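Local coordinates for protein O-methyltransferase family 2 (Planctopirus limnophila, PDB 5I2H) that probably transfers a methyl group from S-adenosyl-L-methionine to a hydroxyl oxygen of its substrate, forms a two-chain assembly, and has the flavone apigenin bound, at residues Lys7-Pro13 against Trp170-Arg175; Phe176-Pro181 against His357-Ser361. One frame throughout, in Å; residues are numbered along the deposited sequence.

Contact 1 (Lys7-Pro13 against Trp170-Arg175)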
loop_
_atom_site.group_PDB
_atom_site.type_symbol
_atom_site.label_atom_id
_atom_site.label_comp_id
_atom_site.label_asym_id
_atom_site.label_seq_id
_atom_site.Cartn_x
_atom_site.Cartn_y
_atom_site.Cartn_z
ATOM N N LYS A 7 -10.400 -28.910 18.537
ATOM C CA LYS A 7 -9.693 -27.721 18.076
ATOM C C LYS A 7 -9.809 -26.618 19.117
ATOM O O LYS A 7 -10.920 -26.263 19.534
ATOM C CB LYS A 7 -10.275 -27.268 16.737
ATOM C CG LYS A 7 -9.575 -26.072 16.128
ATOM C CD LYS A 7 -10.128 -25.748 14.728
ATOM C CE LYS A 7 -9.406 -24.518 14.171
ATOM N NZ LYS A 7 -7.950 -24.833 13.998
ATOM N N ASP A 8 -8.663 -26.064 19.520
ATOM C CA ASP A 8 -8.591 -25.049 20.575
ATOM C C ASP A 8 -8.872 -23.668 19.991
ATOM O O ASP A 8 -8.056 -23.147 19.229
ATOM C CB ASP A 8 -7.206 -25.104 21.209
ATOM C CG ASP A 8 -7.055 -24.192 22.429
ATOM O OD1 ASP A 8 -7.917 -23.329 22.712
ATOM O OD2 ASP A 8 -6.033 -24.371 23.135
ATOM N N ALA A 9 -10.013 -23.061 20.342
ATOM C CA ALA A 9 -10.353 -21.731 19.840
ATOM C C ALA A 9 -9.988 -20.624 20.824
ATOM O O ALA A 9 -10.285 -19.443 20.556
ATOM C CB ALA A 9 -11.857 -21.640 19.499
ATOM N N LEU A 10 -9.340 -20.970 21.949
ATOM C CA LEU A 10 -8.998 -19.984 22.973
ATOM C C LEU A 10 -7.527 -19.620 23.008
ATOM O O LEU A 10 -7.181 -18.552 23.541
ATOM C CB LEU A 10 -9.405 -20.483 24.365
ATOM C CG LEU A 10 -10.924 -20.641 24.535
ATOM C CD1 LEU A 10 -11.241 -21.242 25.894
ATOM C CD2 LEU A 10 -11.680 -19.310 24.338
ATOM N N ARG A 11 -6.655 -20.467 22.477
ATOM C CA ARG A 11 -5.236 -20.150 22.502
ATOM C C ARG A 11 -4.974 -18.916 21.648
ATOM O O ARG A 11 -5.443 -18.825 20.506
ATOM C CB ARG A 11 -4.424 -21.332 21.990
ATOM C CG ARG A 11 -2.925 -21.062 21.994
ATOM C CD ARG A 11 -2.187 -21.948 22.983
ATOM N NE ARG A 11 -1.962 -23.299 22.473
ATOM C CZ ARG A 11 -0.784 -23.776 22.091
ATOM N NH1 ARG A 11 -0.683 -25.024 21.653
ATOM N NH2 ARG A 11 0.294 -23.012 22.152
ATOM N N PHE A 12 -4.219 -17.967 22.200
ATOM C CA PHE A 12 -3.889 -16.759 21.454
ATOM C C PHE A 12 -2.932 -17.098 20.308
ATOM O O PHE A 12 -2.090 -17.986 20.440
ATOM C CB PHE A 12 -3.231 -15.710 22.348
ATOM C CG PHE A 12 -4.074 -15.282 23.503
ATOM C CD1 PHE A 12 -5.413 -14.943 23.336
ATOM C CD2 PHE A 12 -3.525 -15.228 24.771
ATOM C CE1 PHE A 12 -6.190 -14.538 24.420
ATOM C CE2 PHE A 12 -4.285 -14.833 25.861
ATOM C CZ PHE A 12 -5.623 -14.482 25.686
ATOM N N PRO A 13 -3.035 -16.428 19.165
ATOM C CA PRO A 13 -2.078 -16.701 18.093
ATOM C C PRO A 13 -0.678 -16.317 18.526
ATOM O O PRO A 13 -0.490 -15.397 19.343
ATOM C CB PRO A 13 -2.582 -15.835 16.931
ATOM C CG PRO A 13 -3.558 -14.944 17.470
ATOM C CD PRO A 13 -4.067 -15.451 18.782
ATOM N N TRP A 170 -10.086 -16.815 13.128
ATOM C CA TRP A 170 -9.266 -17.661 14.001
ATOM C C TRP A 170 -8.195 -16.835 14.708
ATOM O O TRP A 170 -7.779 -17.179 15.818
ATOM C CB TRP A 170 -8.589 -18.804 13.235
ATOM C CG TRP A 170 -9.527 -19.853 12.715
ATOM C CD1 TRP A 170 -9.723 -20.193 11.391
ATOM C CD2 TRP A 170 -10.386 -20.734 13.484
ATOM N NE1 TRP A 170 -10.671 -21.183 11.299
ATOM C CE2 TRP A 170 -11.081 -21.548 12.557
ATOM C CE3 TRP A 170 -10.648 -20.898 14.863
ATOM C CZ2 TRP A 170 -12.014 -22.530 12.968
ATOM C CZ3 TRP A 170 -11.552 -21.878 15.265
ATOM C CH2 TRP A 170 -12.232 -22.665 14.323
ATOM N N ASN A 171 -7.733 -15.746 14.084
ATOM C CA ASN A 171 -6.742 -14.902 14.740
ATOM C C ASN A 171 -7.338 -13.989 15.800
ATOM O O ASN A 171 -6.628 -13.623 16.739
ATOM C CB ASN A 171 -6.005 -14.036 13.719
ATOM C CG ASN A 171 -4.908 -14.809 13.015
ATOM O OD1 ASN A 171 -3.769 -14.868 13.514
ATOM N ND2 ASN A 171 -5.243 -15.459 11.878
ATOM N N VAL A 172 -8.592 -13.571 15.662
ATOM C CA VAL A 172 -9.161 -12.551 16.542
ATOM C C VAL A 172 -10.094 -13.166 17.588
ATOM O O VAL A 172 -10.210 -12.642 18.699
ATOM C CB VAL A 172 -9.913 -11.479 15.731
ATOM C CG1 VAL A 172 -10.490 -10.382 16.688
ATOM C CG2 VAL A 172 -8.965 -10.848 14.671
ATOM N N ALA A 173 -10.777 -14.267 17.247
ATOM C CA ALA A 173 -11.753 -14.813 18.187
ATOM C C ALA A 173 -11.142 -15.162 19.552
ATOM O O ALA A 173 -11.824 -14.932 20.567
ATOM C CB ALA A 173 -12.471 -16.038 17.589
ATOM N N PRO A 174 -9.885 -15.645 19.664
ATOM C CA PRO A 174 -9.332 -15.885 21.015
ATOM C C PRO A 174 -9.282 -14.627 21.876
ATOM O O PRO A 174 -9.595 -14.682 23.086
ATOM C CB PRO A 174 -7.924 -16.431 20.733
ATOM C CG PRO A 174 -8.047 -17.103 19.357
ATOM C CD PRO A 174 -9.003 -16.182 18.599
ATOM N N ARG A 175 -8.867 -13.495 21.290
ATOM C CA ARG A 175 -8.907 -12.226 22.008
ATOM C C ARG A 175 -10.337 -11.861 22.372
ATOM O O ARG A 175 -10.638 -11.518 23.522
ATOM C CB ARG A 175 -8.299 -11.113 21.153
ATOM C CG ARG A 175 -6.869 -11.312 20.791
ATOM C CD ARG A 175 -5.987 -11.279 22.002
ATOM N NE ARG A 175 -4.644 -11.753 21.698
ATOM C CZ ARG A 175 -3.714 -11.881 22.633
ATOM N NH1 ARG A 175 -4.015 -11.577 23.897
ATOM N NH2 ARG A 175 -2.505 -12.307 22.312
HETATM O O HOH W 1 -9.133 -16.900 24.757
HETATM O O HOH W 2 -1.605 -12.989 19.736
#

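Contact 2 (Phe176-Pro181 against His357-Ser361)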
loop_
_atom_site.group_PDB
_atom_site.type_symbol
_atom_site.label_atom_id
_atom_site.label_comp_id
_atom_site.label_asym_id
_atom_site.label_seq_id
_atom_site.Cartn_x
_atom_site.Cartn_y
_atom_site.Cartn_z
ATOM N N PHE A 176 -11.230 -11.922 21.387
ATOM C CA PHE A 176 -12.620 -11.571 21.606
ATOM C C PHE A 176 -13.203 -12.320 22.790
ATOM O O PHE A 176 -13.833 -11.716 23.669
ATOM C CB PHE A 176 -13.430 -11.884 20.350
ATOM C CG PHE A 176 -14.895 -11.610 20.507
ATOM C CD1 PHE A 176 -15.401 -10.364 20.234
ATOM C CD2 PHE A 176 -15.753 -12.600 20.916
ATOM C CE1 PHE A 176 -16.750 -10.108 20.388
ATOM C CE2 PHE A 176 -17.107 -12.365 21.084
ATOM C CZ PHE A 176 -17.606 -11.116 20.820
ATOM N N ALA A 177 -13.040 -13.649 22.803
ATOM C CA ALA A 177 -13.566 -14.428 23.916
ATOM C C ALA A 177 -12.886 -14.024 25.227
ATOM O O ALA A 177 -13.530 -13.984 26.289
ATOM C CB ALA A 177 -13.410 -15.921 23.642
ATOM N N ASP A 178 -11.585 -13.717 25.170
ATOM C CA ASP A 178 -10.872 -13.363 26.384
ATOM C C ASP A 178 -11.403 -12.071 26.996
ATOM O O ASP A 178 -11.419 -11.928 28.232
ATOM C CB ASP A 178 -9.374 -13.253 26.081
ATOM C CG ASP A 178 -8.552 -12.960 27.318
ATOM O OD1 ASP A 178 -8.555 -13.788 28.251
ATOM O OD2 ASP A 178 -7.913 -11.885 27.352
ATOM N N VAL A 179 -11.829 -11.112 26.179
ATOM C CA VAL A 179 -12.234 -9.814 26.736
ATOM C C VAL A 179 -13.740 -9.654 26.892
ATOM O O VAL A 179 -14.175 -8.655 27.486
ATOM C CB VAL A 179 -11.691 -8.626 25.917
ATOM C CG1 VAL A 179 -10.166 -8.730 25.805
ATOM C CG2 VAL A 179 -12.362 -8.550 24.543
ATOM N N LEU A 180 -14.548 -10.590 26.399
ATOM C CA LEU A 180 -15.989 -10.484 26.611
ATOM C C LEU A 180 -16.333 -10.698 28.081
ATOM O O LEU A 180 -16.054 -11.779 28.615
ATOM C CB LEU A 180 -16.727 -11.507 25.761
ATOM C CG LEU A 180 -18.237 -11.510 25.963
ATOM C CD1 LEU A 180 -18.855 -10.210 25.467
ATOM C CD2 LEU A 180 -18.817 -12.698 25.225
ATOM N N PRO A 181 -16.938 -9.725 28.766
ATOM C CA PRO A 181 -17.321 -9.941 30.170
ATOM C C PRO A 181 -18.452 -10.956 30.284
ATOM O O PRO A 181 -19.255 -11.114 29.369
ATOM C CB PRO A 181 -17.767 -8.547 30.644
ATOM C CG PRO A 181 -17.160 -7.552 29.634
ATOM C CD PRO A 181 -17.183 -8.341 28.322
ATOM N N HIS A 357 -12.590 -3.937 17.587
ATOM C CA HIS A 357 -13.029 -3.381 18.859
ATOM C C HIS A 357 -14.366 -3.993 19.203
ATOM O O HIS A 357 -15.223 -4.108 18.333
ATOM C CB HIS A 357 -13.191 -1.862 18.793
ATOM C CG HIS A 357 -11.889 -1.153 18.738
ATOM N ND1 HIS A 357 -11.210 -0.921 17.559
ATOM C CD2 HIS A 357 -11.093 -0.702 19.735
ATOM C CE1 HIS A 357 -10.066 -0.315 17.832
ATOM N NE2 HIS A 357 -9.969 -0.174 19.143
ATOM N N LEU A 358 -14.541 -4.372 20.463
ATOM C CA LEU A 358 -15.821 -4.870 20.956
ATOM C C LEU A 358 -16.522 -3.694 21.624
ATOM O O LEU A 358 -16.048 -3.175 22.649
ATOM C CB LEU A 358 -15.620 -6.033 21.929
ATOM C CG LEU A 358 -16.857 -6.441 22.735
ATOM C CD1 LEU A 358 -18.068 -6.838 21.845
ATOM C CD2 LEU A 358 -16.484 -7.572 23.719
ATOM N N ILE A 359 -17.621 -3.251 21.026
ATOM C CA ILE A 359 -18.450 -2.193 21.588
ATOM C C ILE A 359 -19.604 -2.869 22.314
ATOM O O ILE A 359 -20.433 -3.531 21.685
ATOM C CB ILE A 359 -18.964 -1.254 20.487
ATOM C CG1 ILE A 359 -17.807 -0.690 19.668
ATOM C CG2 ILE A 359 -19.874 -0.134 21.057
ATOM C CD1 ILE A 359 -18.348 -0.011 18.405
ATOM N N LEU A 360 -19.679 -2.677 23.626
ATOM C CA LEU A 360 -20.671 -3.321 24.476
ATOM C C LEU A 360 -21.758 -2.327 24.857
ATOM O O LEU A 360 -21.446 -1.210 25.284
ATOM C CB LEU A 360 -20.014 -3.868 25.744
ATOM C CG LEU A 360 -19.154 -5.096 25.605
ATOM C CD1 LEU A 360 -17.756 -4.713 25.937
ATOM C CD2 LEU A 360 -19.674 -6.137 26.578
ATOM N N SER A 361 -23.020 -2.734 24.682
ATOM C CA SER A 361 -24.174 -1.950 25.095
ATOM C C SER A 361 -25.198 -2.875 25.741
ATOM O O SER A 361 -25.209 -4.087 25.499
ATOM C CB SER A 361 -24.801 -1.205 23.917
ATOM O OG SER A 361 -23.831 -0.438 23.231
#

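Contact 1 (Lys7-Pro13 against Trp170-Arg175)
Lys-7 and Trp-170 meet where the N-terminal segment 7-13, which is neither helix nor strand, crosses helix 154-179 at the dimer interface; Pro-103 of the second subunit packs on both residues. From CB the lysine runs extended through CG, and CD is its first atom to touch the indole, at CH2. Next comes CE, over the face and 3.4 Å from the centroid of the six-membered ring, a CH-pi contact. A bend at the last torsion (chi4 63°) keeps NZ above the same ring, 4.6 Å from that centroid and 2° off the normal, the geometry of a cation-pi pair. Ala-9 CB lies at the indole edge.

At the other end, in the conformer given, the guanidinium of Arg-175 lies flat on the Phe-12 ring, centres 3.8 Å apart and planes 1° from parallel. A bend at chi2 brings CD and NE beside Phe-12 CD1 too. In the guanidinium plane, a water accepts from Arg-175 NH2 and donates to Pro-13 O.

Between these two aromatic contacts Pro-174 CG packs 3.3 Å from Arg-11 O, and a second water donates to both Leu-10 O and Pro-174 O, at 2.8 Å each. Asp-8 OD1 accepts from Leu-10 N (an Asx turn) and Arg-11 N, together an Asx motif that shapes the segment.

With no direct hydrogen bond between them, the segments rely on apolar and cation-pi contact, while water serves the peptide oxygens.

Contact 2 (Phe176-Pro181 against His357-Ser361)
Leu-358 takes the central place, its CD1 methyl 3.8 Å from Phe-176 CE1 and its CD2 methyl 4.0 Å from Leu-180 CD1. Val-179 CG2 approaches the same CD2 more loosely, at 4.3 Å. The first torsion of Leu-358 (168°) sets CG opposite the backbone N; CD1 then lies closest to the phenyl ring, and CD2, also near it, reaches on to Leu-180 and Val-179. Phe-176 and Leu-358 cross at about a right angle. One strand position in two is used: Leu-360, also directed at the helix side, brings its CD2 methyl end-on to CD of the Pro-181 ring, at 3.8 Å, and to 4.3 Å from Leu-180 CD1.

Around this apolar layer, Phe-176 makes edge-to-face ring contacts with His-300 and Tyr-210, while Leu-298 of strand 296-301 touches Leu-180, Leu-358 and Leu-360. Leu-180 is the first residue to leave helical backbone angles; its carbonyl bonds Tyr-218 OH and that of Pro-181 bonds Arg-296 NH1, holding the chain as it departs from the helix. Backbone hydrogen bonds fix the strand, pairing Ile-359 with Ile-299 on one neighbour and Leu-358 with Ile-350 on the other.

Ile-359 packs instead on helix 332-341, so the sheet has helices on both faces. Strand order 3-2-1-4-5-7-6, with 357-362 antiparallel to its neighbours, identifies the Rossmann-like fold of class I S-adenosylmethionine-dependent methyltransferases.

In the fold
Contacts 1 and 2 use adjoining stretches at the C-terminal end of helix 154-179, the second running past its end, with centres 14 Å apart. Contact 1 covers one side of the helix with the N-terminal segment; contact 2 seats its C-terminal end on the central sheet. They meet where Leu-10 CD2 lies 3.9 Å from Ala-177 CB and Phe-12 CZ lies 3.7 Å from Asp-178 CG. The same helix carries Leu-161, Leu-165 and Arg-168 of the apigenin pocket; the side chains of Asn-171 and Phe-176 are about 12 and 14 Å from a bound apigenin. The second subunit reaches contact 1 alone: Asn-171 ND2 bonds Phe-104 O of that subunit as well as Gly-167 O of its own chain.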